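Local coordinates for thiosulfate reductase (Thermus thermophilus, PDB 2VPZ), which probably reduces sulfur compounds such as polysulfide or thiosulfate, carrying a molybdenum-bound pair of molybdopterin guanine dinucleotides and a [4Fe-4S] cluster, at residues D122-K127 with L461-D466; K126-I131 with G434-G439; A455-D460 with V473-V478. All coordinates share one frame; numbering follows the deposited sequence.

Contact 1: residues D122-K127 with L461-D466; sequences DHIAKK and LYVAID. With MGD (2-amino-5,6-dimercapto-7-methyl-3,7,8a,9-tetrahydro-8-oxa-1,3,9,10-tetraaza-anthracen-4-one guanosine dinucleotide), chain H.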
loop_
_atom_site.group_PDB
_atom_site.type_symbol
_atom_site.label_atom_id
_atom_site.label_comp_id
_atom_site.label_asym_id
_atom_site.label_seq_id
_atom_site.Cartn_x
_atom_site.Cartn_y
_atom_site.Cartn_z
ATOM N N ASP A 122 16.137 63.193 -23.911
ATOM C CA ASP A 122 17.038 64.221 -24.500
ATOM C C ASP A 122 18.454 64.016 -23.960
ATOM O O ASP A 122 19.454 64.035 -24.697
ATOM C CB ASP A 122 16.645 65.658 -24.134
ATOM C CG ASP A 122 15.457 66.210 -24.946
ATOM O OD1 ASP A 122 15.015 65.535 -25.889
ATOM O OD2 ASP A 122 15.007 67.331 -24.616
ATOM N N HIS A 123 18.518 63.861 -22.639
ATOM C CA HIS A 123 19.763 63.631 -21.916
ATOM C C HIS A 123 20.512 62.399 -22.485
ATOM O O HIS A 123 21.739 62.437 -22.629
ATOM C CB HIS A 123 19.490 63.486 -20.394
ATOM C CG HIS A 123 20.703 63.414 -19.529
ATOM N ND1 HIS A 123 21.318 62.243 -19.219
ATOM C CD2 HIS A 123 21.421 64.372 -18.930
ATOM C CE1 HIS A 123 22.378 62.476 -18.473
ATOM N NE2 HIS A 123 22.463 63.772 -18.282
ATOM N N ILE A 124 19.803 61.323 -22.826
ATOM C CA ILE A 124 20.442 60.125 -23.402
ATOM C C ILE A 124 20.975 60.393 -24.841
ATOM O O ILE A 124 22.154 60.152 -25.102
ATOM C CB ILE A 124 19.469 58.851 -23.352
ATOM C CG1 ILE A 124 19.285 58.375 -21.914
ATOM C CG2 ILE A 124 20.058 57.713 -24.226
ATOM C CD1 ILE A 124 17.889 57.791 -21.588
ATOM N N ALA A 125 20.148 60.908 -25.761
ATOM C CA ALA A 125 20.607 61.245 -27.130
ATOM C C ALA A 125 21.802 62.251 -27.140
ATOM O O ALA A 125 22.785 62.057 -27.872
ATOM C CB ALA A 125 19.436 61.802 -27.999
ATOM N N LYS A 126 21.724 63.312 -26.344
ATOM C CA LYS A 126 22.812 64.300 -26.251
ATOM C C LYS A 126 24.164 63.587 -25.938
ATOM O O LYS A 126 25.162 63.784 -26.648
ATOM C CB LYS A 126 22.493 65.362 -25.174
ATOM C CG LYS A 126 23.110 66.760 -25.383
ATOM C CD LYS A 126 24.313 67.008 -24.459
ATOM C CE LYS A 126 24.427 68.482 -24.024
ATOM N NZ LYS A 126 24.824 68.635 -22.580
ATOM N N LYS A 127 24.162 62.743 -24.900
ATOM C CA LYS A 127 25.322 61.946 -24.436
ATOM C C LYS A 127 25.802 60.912 -25.472
ATOM O O LYS A 127 27.016 60.724 -25.673
ATOM C CB LYS A 127 25.001 61.220 -23.112
ATOM C CG LYS A 127 25.352 61.985 -21.829
ATOM C CD LYS A 127 26.852 61.882 -21.517
ATOM C CE LYS A 127 27.348 63.066 -20.674
ATOM N NZ LYS A 127 26.620 63.215 -19.364
ATOM N N LEU A 461 28.452 56.839 -20.468
ATOM C CA LEU A 461 26.996 56.717 -20.336
ATOM C C LEU A 461 26.517 55.260 -20.110
ATOM O O LEU A 461 26.975 54.326 -20.775
ATOM C CB LEU A 461 26.249 57.328 -21.554
ATOM C CG LEU A 461 24.721 57.146 -21.647
ATOM C CD1 LEU A 461 23.992 58.193 -20.774
ATOM C CD2 LEU A 461 24.247 57.223 -23.121
ATOM N N TYR A 462 25.642 55.069 -19.129
ATOM C CA TYR A 462 25.082 53.758 -18.831
ATOM C C TYR A 462 23.562 53.860 -18.529
ATOM O O TYR A 462 23.135 54.387 -17.493
ATOM C CB TYR A 462 25.860 53.046 -17.682
ATOM C CG TYR A 462 25.120 51.908 -16.998
ATOM C CD1 TYR A 462 24.425 50.940 -17.742
ATOM C CD2 TYR A 462 25.052 51.832 -15.600
ATOM C CE1 TYR A 462 23.667 49.926 -17.113
ATOM C CE2 TYR A 462 24.302 50.831 -14.955
ATOM C CZ TYR A 462 23.607 49.877 -15.713
ATOM O OH TYR A 462 22.868 48.905 -15.089
ATOM N N VAL A 463 22.743 53.418 -19.481
ATOM C CA VAL A 463 21.296 53.467 -19.319
ATOM C C VAL A 463 20.718 52.049 -19.056
ATOM O O VAL A 463 21.181 51.048 -19.615
ATOM C CB VAL A 463 20.559 54.137 -20.549
ATOM C CG1 VAL A 463 19.134 54.520 -20.146
ATOM C CG2 VAL A 463 21.339 55.399 -21.032
ATOM N N ALA A 464 19.728 51.948 -18.168
ATOM C CA ALA A 464 19.073 50.679 -17.842
ATOM C C ALA A 464 17.554 50.842 -17.905
ATOM O O ALA A 464 17.008 51.730 -17.268
ATOM C CB ALA A 464 19.520 50.168 -16.438
ATOM N N ILE A 465 16.894 49.973 -18.677
ATOM C CA ILE A 465 15.424 49.986 -18.889
ATOM C C ILE A 465 14.905 48.713 -18.189
ATOM O O ILE A 465 15.212 47.585 -18.602
ATOM C CB ILE A 465 15.118 49.994 -20.422
ATOM C CG1 ILE A 465 16.164 50.841 -21.155
ATOM C CG2 ILE A 465 13.687 50.505 -20.676
ATOM C CD1 ILE A 465 15.835 51.187 -22.621
ATOM N N ASP A 466 14.084 48.888 -17.147
ATOM C CA ASP A 466 13.631 47.753 -16.333
ATOM C C ASP A 466 12.328 48.061 -15.580
ATOM O O ASP A 466 11.717 49.107 -15.813
ATOM C CB ASP A 466 14.739 47.473 -15.291
ATOM C CG ASP A 466 14.896 45.962 -14.937
ATOM O OD1 ASP A 466 15.966 45.386 -15.262
ATOM O OD2 ASP A 466 13.989 45.386 -14.319
HETATM P PB MGD H . 16.879 37.583 -14.958
HETATM O O1B MGD H . 17.626 37.338 -13.683
HETATM O O2B MGD H . 15.427 37.225 -15.041
HETATM O O3B MGD H . 17.845 36.946 -16.082
HETATM O O3A MGD H . 19.424 36.037 -17.805
HETATM P PA MGD H . 18.432 37.262 -17.560
HETATM O O1A MGD H . 17.174 37.297 -18.414
HETATM O O2A MGD H . 19.300 38.465 -17.457
HETATM O "O5'" MGD H . 16.935 39.110 -15.310
HETATM C "C5'" MGD H . 15.839 39.783 -15.930
HETATM C "C4'" MGD H . 16.061 41.276 -15.686
HETATM O "O4'" MGD H . 15.069 41.836 -16.539
HETATM C "C3'" MGD H . 15.747 41.764 -14.297
HETATM O "O3'" MGD H . 16.491 42.979 -14.134
HETATM C "C2'" MGD H . 14.236 42.033 -14.391
HETATM O "O2'" MGD H . 13.906 42.955 -13.387
HETATM C "C1'" MGD H . 14.074 42.610 -15.799
HETATM N N9 MGD H . 12.727 42.523 -16.480
HETATM C C8 MGD H . 11.836 41.537 -16.360
HETATM N N7 MGD H . 10.733 41.710 -17.124
HETATM C C5 MGD H . 10.915 42.847 -17.831
HETATM C C6 MGD H . 10.166 43.640 -18.905
HETATM O O6 MGD H . 9.005 43.302 -19.329
HETATM N N1 MGD H . 10.799 44.770 -19.363
HETATM C C2 MGD H . 12.021 45.204 -18.925
HETATM N N2 MGD H . 12.630 46.336 -19.393
HETATM N N3 MGD H . 12.698 44.504 -18.005
HETATM C C4 MGD H . 12.240 43.361 -17.396
HETATM C C10 MGD H . 18.974 34.775 -18.386
HETATM C C11 MGD H . 20.190 33.980 -18.724
HETATM O O11 MGD H . 21.054 34.093 -17.592
HETATM C C12 MGD H . 19.998 32.559 -19.108
HETATM S S12 MGD H . 18.846 32.083 -20.284
HETATM C C13 MGD H . 20.762 31.582 -18.618
HETATM S S13 MGD H . 20.614 29.956 -18.933
HETATM C C14 MGD H . 21.889 31.739 -17.753
HETATM N N15 MGD H . 21.566 31.126 -16.433
HETATM C C16 MGD H . 22.484 31.411 -15.451
HETATM C C17 MGD H . 22.800 30.595 -14.276
HETATM O O17 MGD H . 22.168 29.520 -14.048
HETATM N N18 MGD H . 23.778 31.009 -13.468
HETATM C C19 MGD H . 24.481 32.140 -13.674
HETATM N N19 MGD H . 25.430 32.574 -12.791
HETATM N N20 MGD H . 24.250 32.898 -14.748
HETATM C C21 MGD H . 23.294 32.630 -15.632
HETATM N N22 MGD H . 23.059 33.463 -16.651
HETATM C C23 MGD H . 22.171 33.210 -17.734
#
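Ile124, on helix 117-134, and Val463, on strand 462-466, meet tip to tip where the helix packs on the parallel sheet of an alpha/beta domain. A chi1 of -70° sets Ile124 CG1 beside its backbone N and brings it to 3.7 Å from Val463 CG2. Ile124 CD1 has its own partner, the second valine methyl Val463 CG1, at 3.8 Å. Beta-branched valine suits a strand, and here one methyl meets CG1 and CG2 of the isoleucine, the other CD1. About one helical turn beyond Ile124, Lys127 is met by Leu461, whose CG is anti to the backbone N (chi1 173°) and whose CD1 comes to 4.0 Å from Lys127 CB. Only the root of the lysine takes part; its end leads away from the contact, which lets a charged residue border a buried apolar patch.

At the C-terminal end of the strand the chemistry changes, for there the nucleotide binds. The main-chain oxygen Ile465 O accepts a nearly straight bond (165°) from the guanine amino nitrogen MGD N2 at 3.0 Å. The carboxylate of Asp466 spans the ribose diol, taking MGD O3' on OD1 at 2.7 Å and MGD O2' on OD2 at 2.6 Å. With an alanine here the carboxylate is gone, and both ribose hydroxyls would probably lose their acceptor, leaving the sugar freer to shift. This fork resembles the acidic grip on ribose in Rossmann-type dinucleotide sites. No hydrogen bond joins the helix to segment 461-466, and that contact rests mainly on apolar side chains, while the last two residues read guanine and ribose through hydrogen bonds.

Contact 2: residues K126-I131 with G434-G439; sequences KKMLEI and GLFAYG. With MGD (2-amino-5,6-dimercapto-7-methyl-3,7,8a,9-tetrahydro-8-oxa-1,3,9,10-tetraaza-anthracen-4-one guanosine dinucleotide), chain H.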
loop_
_atom_site.group_PDB
_atom_site.type_symbol
_atom_site.label_atom_id
_atom_site.label_comp_id
_atom_site.label_asym_id
_atom_site.label_seq_id
_atom_site.Cartn_x
_atom_site.Cartn_y
_atom_site.Cartn_z
ATOM N N LYS A 126 21.724 63.312 -26.344
ATOM C CA LYS A 126 22.812 64.300 -26.251
ATOM C C LYS A 126 24.164 63.587 -25.938
ATOM O O LYS A 126 25.162 63.784 -26.648
ATOM C CB LYS A 126 22.493 65.362 -25.174
ATOM C CG LYS A 126 23.110 66.760 -25.383
ATOM C CD LYS A 126 24.313 67.008 -24.459
ATOM C CE LYS A 126 24.427 68.482 -24.024
ATOM N NZ LYS A 126 24.824 68.635 -22.580
ATOM N N LYS A 127 24.162 62.743 -24.900
ATOM C CA LYS A 127 25.322 61.946 -24.436
ATOM C C LYS A 127 25.802 60.912 -25.472
ATOM O O LYS A 127 27.016 60.724 -25.673
ATOM C CB LYS A 127 25.001 61.220 -23.112
ATOM C CG LYS A 127 25.352 61.985 -21.829
ATOM C CD LYS A 127 26.852 61.882 -21.517
ATOM C CE LYS A 127 27.348 63.066 -20.674
ATOM N NZ LYS A 127 26.620 63.215 -19.364
ATOM N N MET A 128 24.848 60.240 -26.117
ATOM C CA MET A 128 25.127 59.229 -27.137
ATOM C C MET A 128 25.817 59.843 -28.366
ATOM O O MET A 128 26.711 59.224 -28.966
ATOM C CB MET A 128 23.827 58.514 -27.593
ATOM C CG MET A 128 23.122 57.621 -26.561
ATOM S SD MET A 128 21.827 56.548 -27.277
ATOM C CE MET A 128 22.826 55.406 -28.290
ATOM N N LEU A 129 25.401 61.055 -28.726
ATOM C CA LEU A 129 25.927 61.785 -29.887
ATOM C C LEU A 129 27.384 62.241 -29.675
ATOM O O LEU A 129 28.205 62.199 -30.612
ATOM C CB LEU A 129 24.971 62.959 -30.262
ATOM C CG LEU A 129 23.589 62.516 -30.796
ATOM C CD1 LEU A 129 22.604 63.698 -30.886
ATOM C CD2 LEU A 129 23.750 61.833 -32.174
ATOM N N GLU A 130 27.705 62.624 -28.441
ATOM C CA GLU A 130 29.056 63.032 -28.042
ATOM C C GLU A 130 30.032 61.863 -28.155
ATOM O O GLU A 130 31.167 62.053 -28.607
ATOM C CB GLU A 130 29.086 63.571 -26.612
ATOM C CG GLU A 130 28.394 64.900 -26.376
ATOM C CD GLU A 130 28.330 65.266 -24.897
ATOM O OE1 GLU A 130 28.936 64.516 -24.103
ATOM O OE2 GLU A 130 27.684 66.277 -24.542
ATOM N N ILE A 131 29.603 60.675 -27.726
ATOM C CA ILE A 131 30.445 59.463 -27.793
ATOM C C ILE A 131 30.707 59.120 -29.273
ATOM O O ILE A 131 31.793 58.662 -29.632
ATOM C CB ILE A 131 29.755 58.195 -27.057
ATOM C CG1 ILE A 131 29.786 58.375 -25.537
ATOM C CG2 ILE A 131 30.480 56.875 -27.455
ATOM C CD1 ILE A 131 28.632 57.688 -24.778
ATOM N N GLY A 434 29.773 54.349 -22.714
ATOM C CA GLY A 434 28.361 54.029 -22.972
ATOM C C GLY A 434 27.877 52.572 -23.102
ATOM O O GLY A 434 28.471 51.756 -23.852
ATOM N N LEU A 435 26.816 52.229 -22.370
ATOM C CA LEU A 435 26.156 50.902 -22.320
ATOM C C LEU A 435 24.655 50.974 -21.956
ATOM O O LEU A 435 24.254 51.710 -21.042
ATOM C CB LEU A 435 26.804 49.930 -21.282
ATOM C CG LEU A 435 26.083 48.590 -20.935
ATOM C CD1 LEU A 435 26.208 47.589 -22.115
ATOM C CD2 LEU A 435 26.638 47.946 -19.632
ATOM N N PHE A 436 23.858 50.202 -22.698
ATOM C CA PHE A 436 22.417 50.013 -22.489
ATOM C C PHE A 436 22.200 48.597 -21.914
ATOM O O PHE A 436 22.854 47.642 -22.360
ATOM C CB PHE A 436 21.603 50.089 -23.800
ATOM C CG PHE A 436 21.173 51.463 -24.202
ATOM C CD1 PHE A 436 22.109 52.380 -24.679
ATOM C CD2 PHE A 436 19.835 51.862 -24.093
ATOM C CE1 PHE A 436 21.727 53.687 -25.041
ATOM C CE2 PHE A 436 19.431 53.165 -24.452
ATOM C CZ PHE A 436 20.381 54.080 -24.921
ATOM N N ALA A 437 21.297 48.479 -20.942
ATOM C CA ALA A 437 20.893 47.213 -20.329
ATOM C C ALA A 437 19.364 47.155 -20.379
ATOM O O ALA A 437 18.657 47.758 -19.551
ATOM C CB ALA A 437 21.371 47.110 -18.829
ATOM N N TYR A 438 18.863 46.471 -21.394
ATOM C CA TYR A 438 17.409 46.327 -21.543
ATOM C C TYR A 438 16.994 44.981 -20.879
ATOM O O TYR A 438 17.280 43.932 -21.430
ATOM C CB TYR A 438 16.981 46.357 -23.022
ATOM C CG TYR A 438 15.502 46.067 -23.180
ATOM C CD1 TYR A 438 14.544 47.039 -22.861
ATOM C CD2 TYR A 438 15.044 44.777 -23.510
ATOM C CE1 TYR A 438 13.177 46.749 -22.853
ATOM C CE2 TYR A 438 13.683 44.469 -23.520
ATOM C CZ TYR A 438 12.751 45.465 -23.189
ATOM O OH TYR A 438 11.400 45.183 -23.156
ATOM N N GLY A 439 16.360 45.032 -19.698
ATOM C CA GLY A 439 15.927 43.834 -18.992
ATOM C C GLY A 439 16.914 42.673 -18.943
ATOM O O GLY A 439 16.613 41.542 -19.330
HETATM P PB MGD H . 16.879 37.583 -14.958
HETATM O O1B MGD H . 17.626 37.338 -13.683
HETATM O O2B MGD H . 15.427 37.225 -15.041
HETATM O O3B MGD H . 17.845 36.946 -16.082
HETATM O O3A MGD H . 19.424 36.037 -17.805
HETATM P PA MGD H . 18.432 37.262 -17.560
HETATM O O1A MGD H . 17.174 37.297 -18.414
HETATM O O2A MGD H . 19.300 38.465 -17.457
HETATM O "O5'" MGD H . 16.935 39.110 -15.310
HETATM C "C5'" MGD H . 15.839 39.783 -15.930
HETATM C "C4'" MGD H . 16.061 41.276 -15.686
HETATM O "O4'" MGD H . 15.069 41.836 -16.539
HETATM C "C3'" MGD H . 15.747 41.764 -14.297
HETATM O "O3'" MGD H . 16.491 42.979 -14.134
HETATM C "C2'" MGD H . 14.236 42.033 -14.391
HETATM O "O2'" MGD H . 13.906 42.955 -13.387
HETATM C "C1'" MGD H . 14.074 42.610 -15.799
HETATM N N9 MGD H . 12.727 42.523 -16.480
HETATM C C8 MGD H . 11.836 41.537 -16.360
HETATM N N7 MGD H . 10.733 41.710 -17.124
HETATM C C5 MGD H . 10.915 42.847 -17.831
HETATM C C6 MGD H . 10.166 43.640 -18.905
HETATM O O6 MGD H . 9.005 43.302 -19.329
HETATM N N1 MGD H . 10.799 44.770 -19.363
HETATM C C2 MGD H . 12.021 45.204 -18.925
HETATM N N2 MGD H . 12.630 46.336 -19.393
HETATM N N3 MGD H . 12.698 44.504 -18.005
HETATM C C4 MGD H . 12.240 43.361 -17.396
HETATM C C10 MGD H . 18.974 34.775 -18.386
HETATM C C11 MGD H . 20.190 33.980 -18.724
HETATM O O11 MGD H . 21.054 34.093 -17.592
HETATM C C12 MGD H . 19.998 32.559 -19.108
HETATM S S12 MGD H . 18.846 32.083 -20.284
HETATM C C13 MGD H . 20.762 31.582 -18.618
HETATM S S13 MGD H . 20.614 29.956 -18.933
HETATM C C14 MGD H . 21.889 31.739 -17.753
HETATM N N15 MGD H . 21.566 31.126 -16.433
HETATM C C16 MGD H . 22.484 31.411 -15.451
HETATM C C17 MGD H . 22.800 30.595 -14.276
HETATM O O17 MGD H . 22.168 29.520 -14.048
HETATM N N18 MGD H . 23.778 31.009 -13.468
HETATM C C19 MGD H . 24.481 32.140 -13.674
HETATM N N19 MGD H . 25.430 32.574 -12.791
HETATM N N20 MGD H . 24.250 32.898 -14.748
HETATM C C21 MGD H . 23.294 32.630 -15.632
HETATM N N22 MGD H . 23.059 33.463 -16.651
HETATM C C23 MGD H . 22.171 33.210 -17.734
#
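Met128 and Phe436 form a Met-aromatic contact where helix 117-134 packs on strand 435-438, in the parallel sheet of an alpha/beta fold. The two side chains cross at about a right angle, and the sulfur comes to the rim of the ring rather than over it: Met128 SD lies 76° off the ring normal, near the ring plane, and 3.6 Å from Phe436 CE1. A bend at chi3 (68°) turns the terminal methyl back to the same corner, so that Met128 CE is 3.8 Å from Phe436 CE1. A flexible thioether suits this place, because its polarisable sulfur can meet the partly positive ring hydrogens. Phe142 of the adjoining strand 141-144 meets the Phe436 ring with its plane turned by about 25°.

Ile131, a turn further along the helix, sets its CD1 4.1 Å from the backbone N of Gly434. Glycine fits here twice over: its phi is positive, and a side-chain carbon would point at the helix and crowd that methyl.

At the other end of the strand Tyr438 stacks on Phe152 and hydrogen-bonds through its OH to Glu482, while the guanine amino nitrogen MGD N2 approaches its ring obliquely, 3.5 Å from Tyr438 CE1. Gly439 also has positive phi, and any beta carbon on it would run into the guanine N3. Gly439 C lies 3.1 Å from the ribose oxygen MGD O4'.

Contact 3: residues A455-D460 with V473-V478; sequences ALKNLD and VMWADV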
loop_
_atom_site.group_PDB
_atom_site.type_symbol
_atom_site.label_atom_id
_atom_site.label_comp_id
_atom_site.label_asym_id
_atom_site.label_seq_id
_atom_site.Cartn_x
_atom_site.Cartn_y
_atom_site.Cartn_z
ATOM N N ALA A 455 34.011 48.114 -14.891
ATOM C CA ALA A 455 33.566 48.540 -16.216
ATOM C C ALA A 455 32.441 49.600 -16.178
ATOM O O ALA A 455 32.418 50.495 -17.016
ATOM C CB ALA A 455 33.165 47.314 -17.092
ATOM N N LEU A 456 31.504 49.534 -15.241
ATOM C CA LEU A 456 30.480 50.589 -15.191
ATOM C C LEU A 456 31.145 51.898 -14.693
ATOM O O LEU A 456 30.754 52.998 -15.098
ATOM C CB LEU A 456 29.259 50.238 -14.299
ATOM C CG LEU A 456 28.550 48.891 -14.518
ATOM C CD1 LEU A 456 27.375 48.707 -13.522
ATOM C CD2 LEU A 456 28.062 48.760 -15.975
ATOM N N LYS A 457 32.153 51.788 -13.828
ATOM C CA LYS A 457 32.869 52.945 -13.293
ATOM C C LYS A 457 33.459 53.815 -14.431
ATOM O O LYS A 457 33.251 55.024 -14.513
ATOM C CB LYS A 457 34.017 52.523 -12.323
ATOM C CG LYS A 457 33.810 52.893 -10.828
ATOM C CD LYS A 457 32.504 52.312 -10.234
ATOM C CE LYS A 457 31.874 53.238 -9.162
ATOM N NZ LYS A 457 32.118 52.786 -7.743
ATOM N N ASN A 458 34.158 53.152 -15.343
ATOM C CA ASN A 458 34.809 53.788 -16.465
ATOM C C ASN A 458 33.958 54.314 -17.640
ATOM O O ASN A 458 34.470 54.930 -18.571
ATOM C CB ASN A 458 35.877 52.841 -17.022
ATOM C CG ASN A 458 37.246 53.476 -17.131
ATOM O OD1 ASN A 458 37.397 54.685 -16.921
ATOM N ND2 ASN A 458 38.257 52.666 -17.466
ATOM N N LEU A 459 32.653 54.092 -17.610
ATOM C CA LEU A 459 31.785 54.514 -18.711
ATOM C C LEU A 459 31.390 55.995 -18.726
ATOM O O LEU A 459 31.312 56.634 -17.675
ATOM C CB LEU A 459 30.509 53.633 -18.782
ATOM C CG LEU A 459 30.526 52.134 -19.159
ATOM C CD1 LEU A 459 29.201 51.435 -18.757
ATOM C CD2 LEU A 459 30.802 51.950 -20.669
ATOM N N ASP A 460 31.132 56.527 -19.920
ATOM C CA ASP A 460 30.651 57.896 -20.084
ATOM C C ASP A 460 29.106 57.879 -19.960
ATOM O O ASP A 460 28.518 58.806 -19.404
ATOM C CB ASP A 460 31.085 58.524 -21.421
ATOM C CG ASP A 460 32.572 58.930 -21.438
ATOM O OD1 ASP A 460 33.102 59.269 -20.357
ATOM O OD2 ASP A 460 33.184 58.918 -22.531
ATOM N N VAL A 473 20.393 48.139 -11.616
ATOM C CA VAL A 473 19.609 49.226 -12.213
ATOM C C VAL A 473 19.959 50.551 -11.472
ATOM O O VAL A 473 19.999 51.642 -12.072
ATOM C CB VAL A 473 18.044 48.978 -12.116
ATOM C CG1 VAL A 473 17.254 50.198 -12.614
ATOM C CG2 VAL A 473 17.647 47.703 -12.902
ATOM N N MET A 474 20.232 50.441 -10.178
ATOM C CA MET A 474 20.592 51.569 -9.334
ATOM C C MET A 474 22.086 51.981 -9.406
ATOM O O MET A 474 22.624 52.608 -8.493
ATOM C CB MET A 474 20.131 51.347 -7.875
ATOM C CG MET A 474 18.693 50.802 -7.719
ATOM S SD MET A 474 17.435 51.806 -8.583
ATOM C CE MET A 474 17.481 53.366 -7.601
ATOM N N TRP A 475 22.755 51.592 -10.493
ATOM C CA TRP A 475 24.151 52.011 -10.791
ATOM C C TRP A 475 24.102 52.860 -12.065
ATOM O O TRP A 475 25.141 53.291 -12.571
ATOM C CB TRP A 475 25.092 50.836 -11.062
ATOM C CG TRP A 475 25.729 50.255 -9.849
ATOM C CD1 TRP A 475 25.099 49.781 -8.724
ATOM C CD2 TRP A 475 27.134 50.075 -9.621
ATOM N NE1 TRP A 475 26.029 49.319 -7.822
ATOM C CE2 TRP A 475 27.282 49.475 -8.349
ATOM C CE3 TRP A 475 28.281 50.340 -10.383
ATOM C CZ2 TRP A 475 28.539 49.163 -7.803
ATOM C CZ3 TRP A 475 29.535 50.033 -9.854
ATOM C CH2 TRP A 475 29.648 49.434 -8.568
ATOM N N ALA A 476 22.909 53.100 -12.590
ATOM C CA ALA A 476 22.746 53.847 -13.835
ATOM C C ALA A 476 22.604 55.393 -13.835
ATOM O O ALA A 476 22.112 55.972 -12.845
ATOM C CB ALA A 476 21.512 53.248 -14.618
ATOM N N ASP A 477 23.087 56.050 -14.907
ATOM C CA ASP A 477 22.869 57.503 -15.133
ATOM C C ASP A 477 21.524 57.299 -15.928
ATOM O O ASP A 477 21.557 56.728 -17.004
ATOM C CB ASP A 477 23.863 58.184 -16.134
ATOM C CG ASP A 477 25.256 57.582 -16.144
ATOM O OD1 ASP A 477 25.837 57.455 -15.045
ATOM O OD2 ASP A 477 25.767 57.254 -17.246
ATOM N N VAL A 478 20.376 57.753 -15.431
ATOM C CA VAL A 478 19.101 57.498 -16.131
ATOM C C VAL A 478 18.601 56.042 -16.092
ATOM O O VAL A 478 19.232 55.091 -16.627
ATOM C CB VAL A 478 19.040 57.914 -17.681
ATOM C CG1 VAL A 478 17.588 58.322 -18.058
ATOM C CG2 VAL A 478 20.002 59.045 -18.019
#
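The backbones at Leu456 and Trp475 stand 7.8 Å apart at their CA atoms, and those at Asp460 and Asp477 9.2 Å. The segments therefore run in the same sense: four residue steps, from the last turn of helix 449-457 into the loop after it, span roughly what two steps cover in the more extended segment 473-478. This helix belongs to a beta-alpha-beta crossover joining the neighbouring parallel strands 435-438 and 462-466; the loop holding 473-478 leaves the second strand and enters strand 479-481. After its last turn segment 455-460 leaves helical conformation, Leu459 being extended, before strand 462-466 begins two residues after Asp460.

Leu456 and Trp475 carry the contact, their side chains crossing at about a right angle. Leu456, with CG anti to its carbonyl carbon (chi1 -51°), brings CD1 to 3.7 Å from Trp475 CE3, on the six-membered part of the indole. Lys457 slants past the same ring, its CD 3.8 Å from Trp475 CZ3. The lysine's methylenes can thus lie beside the indole while it remains at the surface. Tryptophan suits this half-open place because it is broad enough to serve both neighbours at once; Phe443 meets it edge-to-face.

Asp477 is buried but well provided for: OD1 forms salt bridges to Arg101 and Arg107, and OD2 accepts the backbone N-H of Tyr462. Arg107 also donates to the carbonyls of Leu456 and Leu459, tying the helix end to the loop through a shared cation. No bond joins Asp477 directly to segment 455-460: Asp477 OD2 stops 3.8 Å from Asp460 O, and both are acceptors.

Contacts 1 and 2, whose centres are 5 Å apart, share helix 117-134 and rest on adjacent strands of one parallel sheet. The strands are paired by probable hydrogen bonds from Leu435 N to Leu461 O (2.6 Å) and from Val463 N to Leu435 O (2.8 Å), while Leu461 CD2 packs on Met128 CG at 3.6 Å. Contact 3, about 10 Å from the centre of either, flanks the same sheet: Tyr462 CD2 packs on Trp475 O at 3.4 Å, and Leu459 CD2 touches Gly434 N at 3.3 Å. Strands 435-438 and 462-466 both end at the guanosine of one cofactor, whereas the Trp475 side chain stays about 12 Å from a bound cofactor.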